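PDB 4FB5: probable oxidoreductase protein from Rhizobium etli, which probably acts as a nucleotide-dependent oxidoreductase of the GFO/IDH/MocA family, joining a Rossmann-fold domain to a second domain built on a large mixed sheet. Local coordinates for residues Y154-P158 with V159-I163; E349-E352 with L353-I357; I364-F367 with K368-L371; L217-L221 with F222-E226. All blocks are in the same frame, centred on the assembly; numbering follows the deposited sequence.

The four contacts lie where elements of the Rossmann-type domain and of the mixed-sheet domain come together. Interaction 1 starts helix 158-168 and touches interaction 2, on helix 344-358, through Gln156 and Arg161 against Glu349 and Glu352; their centres are about 16 Å apart. It also packs on interaction 4, where Ile155 meets Leu217 and Tyr220, with centres about 14 Å apart. Interactions 3 and 4 are the nearest pair, about 12 Å between centres, and are tied by a probable hydrogen bond of 3.1 Å from His224 NE2 to Asp369 OD1. Ile364 of interaction 3 lies against Leu353 of interaction 2.

Interaction 1: residues Y154-P158 with V159-I163; sequences YIQNP and VMRHI
Two backbone N-H groups converge on the carbonyl oxygen of Asn157. Arg161 N reaches Asn157 O at 3.0 Å in the carbonyl plane, while the N-H of Met160, a selenomethionine, adds a weak, poorly angled bond to the same oxygen. The side chain of Asn157 serves this turn as well. With CG anti to the backbone N (chi1 -172°), the amide runs alongside Val159, and Asn157 OD1 accepts from Val159 N at 2.9 Å, the donor standing above the amide plane and not on a lone pair. Asn157 ND2 donates to Met300 O, so both ends of the amide are held. Asn157 is thus the N-cap of helix 158-168, which follows the Rossmann-sheet strand 148-150. Pro158 takes the first helical position, where its missing N-H costs the helix nothing, and Pro158 O receives His162 N at 2.9 Å. Arg161 bends back against the direction of the helix: its CG and CD pass Asn157 O, and NE bonds to Gln156 O at 3.2 Å, from above the carbonyl plane. The Gln156 amide stands nearly upright over the rim of one guanidinium face, the two planes 83° apart, and Glu352 is a long, weak ionic partner of the same group. A leucine in place of Arg161 would probably leave Gln156 O without this donor and Glu352 without a distant, weak ionic partner. His162, by contrast, directs its ring outward, where NE2 is hydrogen-bonded to Glu314 of a second subunit.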
loop_
_atom_site.group_PDB
_atom_site.type_symbol
_atom_site.label_atom_id
_atom_site.label_comp_id
_atom_site.label_asym_id
_atom_site.label_seq_id
_atom_site.Cartn_x
_atom_site.Cartn_y
_atom_site.Cartn_z
ATOM N N TYR A 154 -0.680 22.967 4.547
ATOM C CA TYR A 154 -1.032 21.591 4.875
ATOM C C TYR A 154 -2.300 21.498 5.734
ATOM O O TYR A 154 -3.174 20.670 5.439
ATOM C CB TYR A 154 0.171 20.868 5.472
ATOM C CG TYR A 154 1.226 20.791 4.426
ATOM C CD1 TYR A 154 0.997 20.096 3.238
ATOM C CD2 TYR A 154 2.421 21.425 4.572
ATOM C CE1 TYR A 154 1.932 20.025 2.264
ATOM C CE2 TYR A 154 3.378 21.375 3.575
ATOM C CZ TYR A 154 3.126 20.669 2.429
ATOM O OH TYR A 154 4.075 20.605 1.431
ATOM N N ILE A 155 -2.380 22.374 6.746
ATOM C CA ILE A 155 -3.577 22.661 7.588
ATOM C C ILE A 155 -4.905 22.696 6.857
ATOM O O ILE A 155 -5.914 22.334 7.431
ATOM C CB ILE A 155 -3.438 24.046 8.293
ATOM C CG1 ILE A 155 -2.285 24.059 9.269
ATOM C CG2 ILE A 155 -4.613 24.419 9.078
ATOM C CD1 ILE A 155 -1.950 22.697 9.862
ATOM N N GLN A 156 -4.927 23.122 5.601
ATOM C CA GLN A 156 -6.194 23.341 4.922
ATOM C C GLN A 156 -6.738 22.154 4.163
ATOM O O GLN A 156 -7.859 22.220 3.644
ATOM C CB GLN A 156 -6.089 24.504 3.926
ATOM C CG GLN A 156 -5.595 25.800 4.443
ATOM C CD GLN A 156 -6.441 26.381 5.529
ATOM O OE1 GLN A 156 -5.935 27.134 6.369
ATOM N NE2 GLN A 156 -7.740 26.053 5.533
ATOM N N ASN A 157 -5.961 21.086 4.050
ATOM C CA ASN A 157 -6.432 19.855 3.387
ATOM C C ASN A 157 -7.747 19.473 4.007
ATOM O O ASN A 157 -7.856 19.480 5.217
ATOM C CB ASN A 157 -5.418 18.737 3.617
ATOM C CG ASN A 157 -5.708 17.456 2.813
ATOM O OD1 ASN A 157 -6.823 17.195 2.353
ATOM N ND2 ASN A 157 -4.682 16.625 2.689
ATOM N N PRO A 158 -8.752 19.169 3.188
ATOM C CA PRO A 158 -10.008 18.637 3.689
ATOM C C PRO A 158 -9.858 17.397 4.559
ATOM O O PRO A 158 -10.615 17.246 5.565
ATOM C CB PRO A 158 -10.764 18.258 2.416
ATOM C CG PRO A 158 -10.281 19.217 1.397
ATOM C CD PRO A 158 -8.821 19.436 1.730
ATOM N N VAL A 159 -8.926 16.516 4.201
ATOM C CA VAL A 159 -8.705 15.297 4.985
ATOM C C VAL A 159 -8.308 15.711 6.389
ATOM O O VAL A 159 -8.722 15.133 7.375
ATOM C CB VAL A 159 -7.610 14.400 4.317
ATOM C CG1 VAL A 159 -6.984 13.416 5.313
ATOM C CG2 VAL A 159 -8.191 13.720 3.045
HETATM N N MSE A 160 -7.520 16.768 6.459
HETATM C CA MSE A 160 -7.000 17.212 7.685
HETATM C C MSE A 160 -8.113 17.862 8.523
HETATM O O MSE A 160 -8.179 17.606 9.717
HETATM C CB MSE A 160 -5.801 18.123 7.403
HETATM C CG MSE A 160 -4.962 18.467 8.601
HETATM SE SE MSE A 160 -4.130 16.814 9.331
HETATM C CE MSE A 160 -2.930 16.550 7.775
ATOM N N ARG A 161 -8.991 18.691 7.923
ATOM C CA ARG A 161 -10.147 19.202 8.694
ATOM C C ARG A 161 -11.017 18.047 9.200
ATOM O O ARG A 161 -11.526 18.096 10.323
ATOM C CB ARG A 161 -11.012 20.292 8.010
ATOM C CG ARG A 161 -10.628 20.759 6.615
ATOM C CD ARG A 161 -9.761 22.033 6.640
ATOM N NE ARG A 161 -10.181 23.055 5.665
ATOM C CZ ARG A 161 -10.983 24.104 5.952
ATOM N NH1 ARG A 161 -11.491 24.286 7.175
ATOM N NH2 ARG A 161 -11.304 24.982 5.008
ATOM N N HIS A 162 -11.150 16.995 8.404
ATOM C CA HIS A 162 -11.858 15.862 8.888
ATOM C C HIS A 162 -11.126 15.127 9.973
ATOM O O HIS A 162 -11.760 14.542 10.812
ATOM C CB HIS A 162 -12.212 14.919 7.788
ATOM C CG HIS A 162 -13.341 14.006 8.146
ATOM N ND1 HIS A 162 -14.608 14.474 8.443
ATOM C CD2 HIS A 162 -13.400 12.659 8.254
ATOM C CE1 HIS A 162 -15.398 13.452 8.714
ATOM N NE2 HIS A 162 -14.692 12.342 8.603
ATOM N N ILE A 163 -9.795 15.132 9.973
ATOM C CA ILE A 163 -9.077 14.519 11.088
ATOM C C ILE A 163 -9.371 15.252 12.398
ATOM O O ILE A 163 -9.702 14.619 13.418
ATOM C CB ILE A 163 -7.576 14.362 10.826
ATOM C CG1 ILE A 163 -7.411 13.221 9.806
ATOM C CG2 ILE A 163 -6.856 13.969 12.100
ATOM C CD1 ILE A 163 -6.074 13.099 9.055
#

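Interaction 2: residues E349-E352 with L353-I357; sequences ECRE and LIRAI
The guanidinium of Arg351 lies flat over that of Arg355, one turn further along helix 344-358, with centres 3.4 Å apart and planes inclined by 24°. Each CZ stands over the centre of the other group, although the two side chains cross at about a right angle. Arg351 gets there by leaving with CG anti to the backbone N and then bending at chi2 (62°), which swings the chain along the helix; its NH1 comes alongside Arg355 CG, 3.4 Å away. The Arg355 group is also met at its edge. Glu352, bent at chi2, brings OE1 to Arg355 NE at 2.9 Å in a salt bridge, the nitrogen approaching from above the carboxylate plane, and the carboxylate and guanidinium are turned 36° against each other. The other oxygen, Glu352 OE2, accepts from Ser363 N, which fixes the carboxylate from the loop after the helix. A leucine here instead of Arg355 would probably deprive Glu352 OE1 of its salt-bridge partner and leave the Arg351 guanidinium with one face no longer stacked. On another side of the helix Cys350 SG touches Ile354 CD1 at 3.9 Å, and both side chains pack on Trp44 of helix 35-44. The helical backbone bonds run on beneath, among them Arg355 N to Arg351 O at 3.1 Å. The closeness of two cations is probably tolerated because carboxylates accompany them: Glu352 pairs with Arg355, and Asp53 forms a salt bridge with Arg351 NH2 and a long, weak ion pair with Arg355 NH1, which is likely to offset much charge.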
loop_
_atom_site.group_PDB
_atom_site.type_symbol
_atom_site.label_atom_id
_atom_site.label_comp_id
_atom_site.label_asym_id
_atom_site.label_seq_id
_atom_site.Cartn_x
_atom_site.Cartn_y
_atom_site.Cartn_z
ATOM N N GLU A 349 -6.683 28.020 1.566
ATOM C CA GLU A 349 -6.036 29.003 2.450
ATOM C C GLU A 349 -6.380 30.459 2.048
ATOM O O GLU A 349 -6.656 31.281 2.888
ATOM C CB GLU A 349 -4.529 28.794 2.451
ATOM C CG GLU A 349 -3.782 29.733 3.361
ATOM C CD GLU A 349 -2.312 29.384 3.474
ATOM O OE1 GLU A 349 -1.530 30.043 2.748
ATOM O OE2 GLU A 349 -1.951 28.455 4.270
ATOM N N CYS A 350 -6.363 30.750 0.754
ATOM C CA CYS A 350 -6.802 32.023 0.234
ATOM C C CYS A 350 -8.249 32.293 0.672
ATOM O O CYS A 350 -8.579 33.364 1.210
ATOM C CB CYS A 350 -6.684 32.031 -1.290
ATOM S SG CYS A 350 -7.312 33.556 -2.021
ATOM N N ARG A 351 -9.108 31.305 0.474
ATOM C CA ARG A 351 -10.462 31.466 0.933
ATOM C C ARG A 351 -10.431 31.809 2.421
ATOM O O ARG A 351 -10.995 32.822 2.819
ATOM C CB ARG A 351 -11.337 30.254 0.614
ATOM C CG ARG A 351 -12.768 30.361 1.115
ATOM C CD ARG A 351 -13.491 31.519 0.470
ATOM N NE ARG A 351 -14.740 31.917 1.150
ATOM C CZ ARG A 351 -14.828 32.767 2.187
ATOM N NH1 ARG A 351 -13.734 33.310 2.717
ATOM N NH2 ARG A 351 -16.018 33.064 2.709
ATOM N N GLU A 352 -9.727 31.043 3.241
ATOM C CA GLU A 352 -9.834 31.294 4.670
ATOM C C GLU A 352 -9.283 32.662 5.063
ATOM O O GLU A 352 -9.626 33.203 6.123
ATOM C CB GLU A 352 -9.188 30.185 5.488
ATOM C CG GLU A 352 -9.889 28.861 5.336
ATOM C CD GLU A 352 -11.275 28.803 5.969
ATOM O OE1 GLU A 352 -12.244 28.499 5.240
ATOM O OE2 GLU A 352 -11.389 29.017 7.189
ATOM N N LEU A 353 -8.428 33.217 4.213
ATOM C CA LEU A 353 -7.829 34.502 4.491
ATOM C C LEU A 353 -8.890 35.574 4.300
ATOM O O LEU A 353 -8.942 36.560 5.058
ATOM C CB LEU A 353 -6.659 34.777 3.551
ATOM C CG LEU A 353 -6.142 36.216 3.620
ATOM C CD1 LEU A 353 -5.943 36.586 5.046
ATOM C CD2 LEU A 353 -4.846 36.449 2.857
ATOM N N ILE A 354 -9.726 35.375 3.287
ATOM C CA ILE A 354 -10.794 36.281 3.024
ATOM C C ILE A 354 -11.834 36.218 4.136
ATOM O O ILE A 354 -12.384 37.256 4.528
ATOM C CB ILE A 354 -11.398 36.007 1.667
ATOM C CG1 ILE A 354 -10.356 36.388 0.610
ATOM C CG2 ILE A 354 -12.683 36.809 1.508
ATOM C CD1 ILE A 354 -10.368 35.571 -0.592
ATOM N N ARG A 355 -12.077 35.023 4.665
ATOM C CA ARG A 355 -12.965 34.918 5.797
ATOM C C ARG A 355 -12.461 35.827 6.885
ATOM O O ARG A 355 -13.205 36.661 7.378
ATOM C CB ARG A 355 -13.116 33.495 6.312
ATOM C CG ARG A 355 -14.481 32.876 5.999
ATOM C CD ARG A 355 -14.578 31.403 6.435
ATOM N NE ARG A 355 -14.391 30.494 5.305
ATOM C CZ ARG A 355 -15.323 30.224 4.388
ATOM N NH1 ARG A 355 -16.517 30.789 4.465
ATOM N NH2 ARG A 355 -15.065 29.391 3.384
ATOM N N ALA A 356 -11.196 35.666 7.257
ATOM C CA ALA A 356 -10.593 36.489 8.299
ATOM C C ALA A 356 -10.855 37.970 8.050
ATOM O O ALA A 356 -11.438 38.657 8.890
ATOM C CB ALA A 356 -9.098 36.220 8.390
ATOM N N ILE A 357 -10.422 38.457 6.892
ATOM C CA ILE A 357 -10.611 39.856 6.530
ATOM C C ILE A 357 -11.956 40.375 7.026
ATOM O O ILE A 357 -12.100 41.558 7.337
ATOM C CB ILE A 357 -10.523 40.062 5.006
ATOM C CG1 ILE A 357 -9.076 40.326 4.586
ATOM C CG2 ILE A 357 -11.428 41.205 4.570
ATOM C CD1 ILE A 357 -8.619 39.492 3.409
#

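Interaction 3: residues I364-F367 with K368-L371; sequences IVTF and KDGL
Thr366 OG1 holds two backbone N-H groups of the helix that begins just after it: Asp369 N at 3.0 Å in a nearly straight bond (165°), and Lys368 N at 2.9 Å in a weak, bent one. The hydroxyl can do so because OG1 stands between the backbone N and the carbonyl carbon (chi1 64°), facing the opening turn. The carbonyl of the same residue makes the first helical backbone bond, taking Gly370 N to Thr366 O at 2.7 Å. The close packing lies on the inner side. Val365 CG1 rests 3.9 Å from Gly370 N and also approaches Asp369 CB, while Phe367 turns its ring away from the turn and into the Rossmann-type domain, against helix 131-143 and strand 148-150. The outer side is looser: of the Lys368 side chain, CB lies 3.3 Å from Thr366 OG1, and the rest runs extended into solvent. Asp369 lies between these extremes, its CB near Thr366 O and its OD1 bound to His224 NE2. With the hydroxyl alone capping the N-H groups of Lys368 and Asp369, the arrangement is a classic threonine N-cap, here starting the long C-terminal helix 367-385.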
loop_
_atom_site.group_PDB
_atom_site.type_symbol
_atom_site.label_atom_id
_atom_site.label_comp_id
_atom_site.label_asym_id
_atom_site.label_seq_id
_atom_site.Cartn_x
_atom_site.Cartn_y
_atom_site.Cartn_z
ATOM N N ILE A 364 -7.140 30.033 10.079
ATOM C CA ILE A 364 -5.943 30.518 9.504
ATOM C C ILE A 364 -4.882 30.486 10.572
ATOM O O ILE A 364 -5.178 30.231 11.739
ATOM C CB ILE A 364 -6.183 31.912 8.962
ATOM C CG1 ILE A 364 -5.436 32.058 7.672
ATOM C CG2 ILE A 364 -5.780 33.002 9.952
ATOM C CD1 ILE A 364 -6.258 32.694 6.666
ATOM N N VAL A 365 -3.641 30.703 10.189
ATOM C CA VAL A 365 -2.608 30.830 11.196
ATOM C C VAL A 365 -2.160 32.276 11.196
ATOM O O VAL A 365 -1.826 32.833 10.142
ATOM C CB VAL A 365 -1.437 29.895 10.946
ATOM C CG1 VAL A 365 -0.397 30.043 12.035
ATOM C CG2 VAL A 365 -1.929 28.472 10.855
ATOM N N THR A 366 -2.219 32.880 12.378
ATOM C CA THR A 366 -1.960 34.289 12.536
ATOM C C THR A 366 -0.570 34.423 13.032
ATOM O O THR A 366 -0.012 33.508 13.666
ATOM C CB THR A 366 -2.754 34.926 13.703
ATOM O OG1 THR A 366 -2.321 34.327 14.941
ATOM C CG2 THR A 366 -4.240 34.785 13.520
ATOM N N PHE A 367 -0.063 35.625 12.847
ATOM C CA PHE A 367 1.202 35.998 13.387
ATOM C C PHE A 367 1.311 35.701 14.849
ATOM O O PHE A 367 2.402 35.457 15.347
ATOM C CB PHE A 367 1.447 37.471 13.111
ATOM C CG PHE A 367 1.914 37.749 11.703
ATOM C CD1 PHE A 367 2.769 38.815 11.442
ATOM C CD2 PHE A 367 1.505 36.930 10.636
ATOM C CE1 PHE A 367 3.194 39.077 10.147
ATOM C CE2 PHE A 367 1.912 37.184 9.346
ATOM C CZ PHE A 367 2.768 38.257 9.091
ATOM N N LYS A 368 0.185 35.711 15.539
ATOM C CA LYS A 368 0.233 35.452 16.952
ATOM C C LYS A 368 0.576 33.985 17.173
ATOM O O LYS A 368 1.450 33.665 17.962
ATOM C CB LYS A 368 -1.096 35.811 17.630
ATOM C CG LYS A 368 -1.025 35.694 19.185
ATOM C CD LYS A 368 -2.404 35.816 19.823
ATOM C CE LYS A 368 -2.272 35.758 21.345
ATOM N NZ LYS A 368 -3.616 35.587 22.001
ATOM N N ASP A 369 -0.101 33.096 16.448
ATOM C CA ASP A 369 0.153 31.673 16.561
ATOM C C ASP A 369 1.441 31.214 15.860
ATOM O O ASP A 369 2.131 30.299 16.352
ATOM C CB ASP A 369 -1.058 30.917 16.088
ATOM C CG ASP A 369 -2.186 30.930 17.118
ATOM O OD1 ASP A 369 -1.892 30.663 18.310
ATOM O OD2 ASP A 369 -3.356 31.190 16.719
ATOM N N GLY A 370 1.788 31.885 14.757
ATOM C CA GLY A 370 3.037 31.596 14.068
ATOM C C GLY A 370 4.243 31.928 14.919
ATOM O O GLY A 370 5.250 31.171 14.956
ATOM N N LEU A 371 4.163 33.067 15.611
ATOM C CA LEU A 371 5.276 33.476 16.461
ATOM C C LEU A 371 5.434 32.465 17.559
ATOM O O LEU A 371 6.544 32.072 17.973
ATOM C CB LEU A 371 5.034 34.854 17.103
ATOM C CG LEU A 371 6.191 35.171 18.086
ATOM C CD1 LEU A 371 7.465 35.697 17.400
ATOM C CD2 LEU A 371 5.766 36.071 19.223
#

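Interaction 4: residues L217-L221 with F222-E226; sequences LLWYL and FGHVE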
loop_
_atom_site.group_PDB
_atom_site.type_symbol
_atom_site.label_atom_id
_atom_site.label_comp_id
_atom_site.label_asym_id
_atom_site.label_seq_id
_atom_site.Cartn_x
_atom_site.Cartn_y
_atom_site.Cartn_z
ATOM N N LEU A 217 0.706 21.585 12.061
ATOM C CA LEU A 217 -0.341 20.567 12.157
ATOM C C LEU A 217 -0.709 20.206 13.598
ATOM O O LEU A 217 -1.897 20.126 13.928
ATOM C CB LEU A 217 -0.041 19.319 11.326
ATOM C CG LEU A 217 -0.036 19.501 9.801
ATOM C CD1 LEU A 217 0.601 18.260 9.177
ATOM C CD2 LEU A 217 -1.437 19.787 9.210
ATOM N N LEU A 218 0.297 20.010 14.456
ATOM C CA LEU A 218 0.019 19.718 15.841
ATOM C C LEU A 218 -0.785 20.875 16.467
ATOM O O LEU A 218 -1.572 20.658 17.419
ATOM C CB LEU A 218 1.298 19.417 16.610
ATOM C CG LEU A 218 2.101 18.233 16.041
ATOM C CD1 LEU A 218 3.237 17.853 16.893
ATOM C CD2 LEU A 218 1.258 17.004 15.804
ATOM N N TRP A 219 -0.626 22.077 15.895
ATOM C CA TRP A 219 -1.228 23.240 16.465
ATOM C C TRP A 219 -2.688 23.150 16.166
ATOM O O TRP A 219 -3.525 23.169 17.061
ATOM C CB TRP A 219 -0.665 24.530 15.871
ATOM C CG TRP A 219 -1.491 25.677 16.292
ATOM C CD1 TRP A 219 -1.510 26.251 17.537
ATOM C CD2 TRP A 219 -2.517 26.358 15.524
ATOM N NE1 TRP A 219 -2.456 27.264 17.589
ATOM C CE2 TRP A 219 -3.072 27.364 16.366
ATOM C CE3 TRP A 219 -2.970 26.263 14.198
ATOM C CZ2 TRP A 219 -4.071 28.256 15.926
ATOM C CZ3 TRP A 219 -3.964 27.158 13.759
ATOM C CH2 TRP A 219 -4.510 28.129 14.636
ATOM N N TYR A 220 -2.984 23.050 14.879
ATOM C CA TYR A 220 -4.351 22.906 14.357
ATOM C C TYR A 220 -5.158 21.833 15.060
ATOM O O TYR A 220 -6.322 22.039 15.390
ATOM C CB TYR A 220 -4.256 22.531 12.910
ATOM C CG TYR A 220 -5.555 22.513 12.203
ATOM C CD1 TYR A 220 -6.331 23.678 12.093
ATOM C CD2 TYR A 220 -6.008 21.347 11.599
ATOM C CE1 TYR A 220 -7.541 23.650 11.418
ATOM C CE2 TYR A 220 -7.198 21.306 10.944
ATOM C CZ TYR A 220 -7.962 22.453 10.844
ATOM O OH TYR A 220 -9.157 22.396 10.176
ATOM N N LEU A 221 -4.520 20.689 15.283
ATOM C CA LEU A 221 -5.162 19.528 15.882
ATOM C C LEU A 221 -5.242 19.574 17.427
ATOM O O LEU A 221 -6.237 19.122 18.017
ATOM C CB LEU A 221 -4.408 18.271 15.451
ATOM C CG LEU A 221 -4.623 17.875 13.993
ATOM C CD1 LEU A 221 -3.707 16.709 13.575
ATOM C CD2 LEU A 221 -6.061 17.508 13.789
ATOM N N PHE A 222 -4.199 20.103 18.073
ATOM C CA PHE A 222 -4.053 19.979 19.506
ATOM C C PHE A 222 -3.775 21.315 20.173
ATOM O O PHE A 222 -4.637 21.894 20.835
ATOM C CB PHE A 222 -2.945 18.968 19.828
ATOM C CG PHE A 222 -3.230 17.577 19.299
ATOM C CD1 PHE A 222 -4.341 16.869 19.748
ATOM C CD2 PHE A 222 -2.416 17.009 18.307
ATOM C CE1 PHE A 222 -4.620 15.600 19.247
ATOM C CE2 PHE A 222 -2.670 15.756 17.787
ATOM C CZ PHE A 222 -3.769 15.037 18.252
ATOM N N GLY A 223 -2.549 21.778 20.007
ATOM C CA GLY A 223 -2.195 23.121 20.307
ATOM C C GLY A 223 -0.690 23.194 20.297
ATOM O O GLY A 223 -0.018 22.375 19.640
ATOM N N HIS A 224 -0.177 24.189 21.016
ATOM C CA HIS A 224 1.225 24.530 21.019
ATOM C C HIS A 224 2.128 23.558 21.806
ATOM O O HIS A 224 1.654 22.691 22.518
ATOM C CB HIS A 224 1.379 25.967 21.490
ATOM C CG HIS A 224 1.037 26.981 20.443
ATOM N ND1 HIS A 224 1.765 27.126 19.279
ATOM C CD2 HIS A 224 0.056 27.914 20.391
ATOM C CE1 HIS A 224 1.243 28.094 18.547
ATOM N NE2 HIS A 224 0.209 28.598 19.204
ATOM N N VAL A 225 3.434 23.692 21.642
ATOM C CA VAL A 225 4.382 22.728 22.197
ATOM C C VAL A 225 4.925 23.228 23.538
ATOM O O VAL A 225 5.134 24.437 23.719
ATOM C CB VAL A 225 5.521 22.544 21.191
ATOM C CG1 VAL A 225 6.535 21.641 21.711
ATOM C CG2 VAL A 225 4.962 21.941 19.962
ATOM N N GLU A 226 5.196 22.329 24.474
ATOM C CA GLU A 226 5.466 22.796 25.849
ATOM C C GLU A 226 6.813 22.465 26.413
ATOM O O GLU A 226 7.377 23.274 27.123
ATOM C CB GLU A 226 4.348 22.407 26.819
ATOM C CG GLU A 226 3.053 23.192 26.515
ATOM C CD GLU A 226 1.781 22.541 27.113
ATOM O OE1 GLU A 226 1.909 21.652 28.022
ATOM O OE2 GLU A 226 0.654 22.939 26.668
#
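Phe222 packs against Leu218 and Leu221 of the helix it leaves, CG anti to the carbonyl carbon (chi1 -61°), which brings the ring back over Leu221. Its CB lies 3.2 Å from Leu218 O, and CG sits 3.4 Å from Leu221 C. CD1 passes Leu221 O at 3.4 Å and CE1 keeps to the same carbonyl at longer range, whereas CD2 and CE2 both meet Leu221 CB. That methylene stands over one face of the ring, 4.0 Å from its centroid and 21° off the normal, a CH-pi contact. The main chain closes the turn, as Leu218 O accepts Phe222 N at 2.8 Å and, weakly, Gly223 N. Gly223 then lets the chain break away in an extended form, its CA close to Trp219 O. Trp219 and His224, meanwhile, lie side by side and point the same way. The pyrrole part of the indole and the imidazole are inclined by 45°, with Trp219 CD1 placed over one face of the imidazole, 3.4 Å from His224 NE2. That nitrogen has its polar partner in Asp369 OD1, consistent with a set orientation of the imidazole. The corner carries helix 206-221 into strand 225-233, with Phe222 and Leu218 on Leu261 of strand 254-261, Leu221 on helix 158-168, and Trp219 and His224 against helix 367-385.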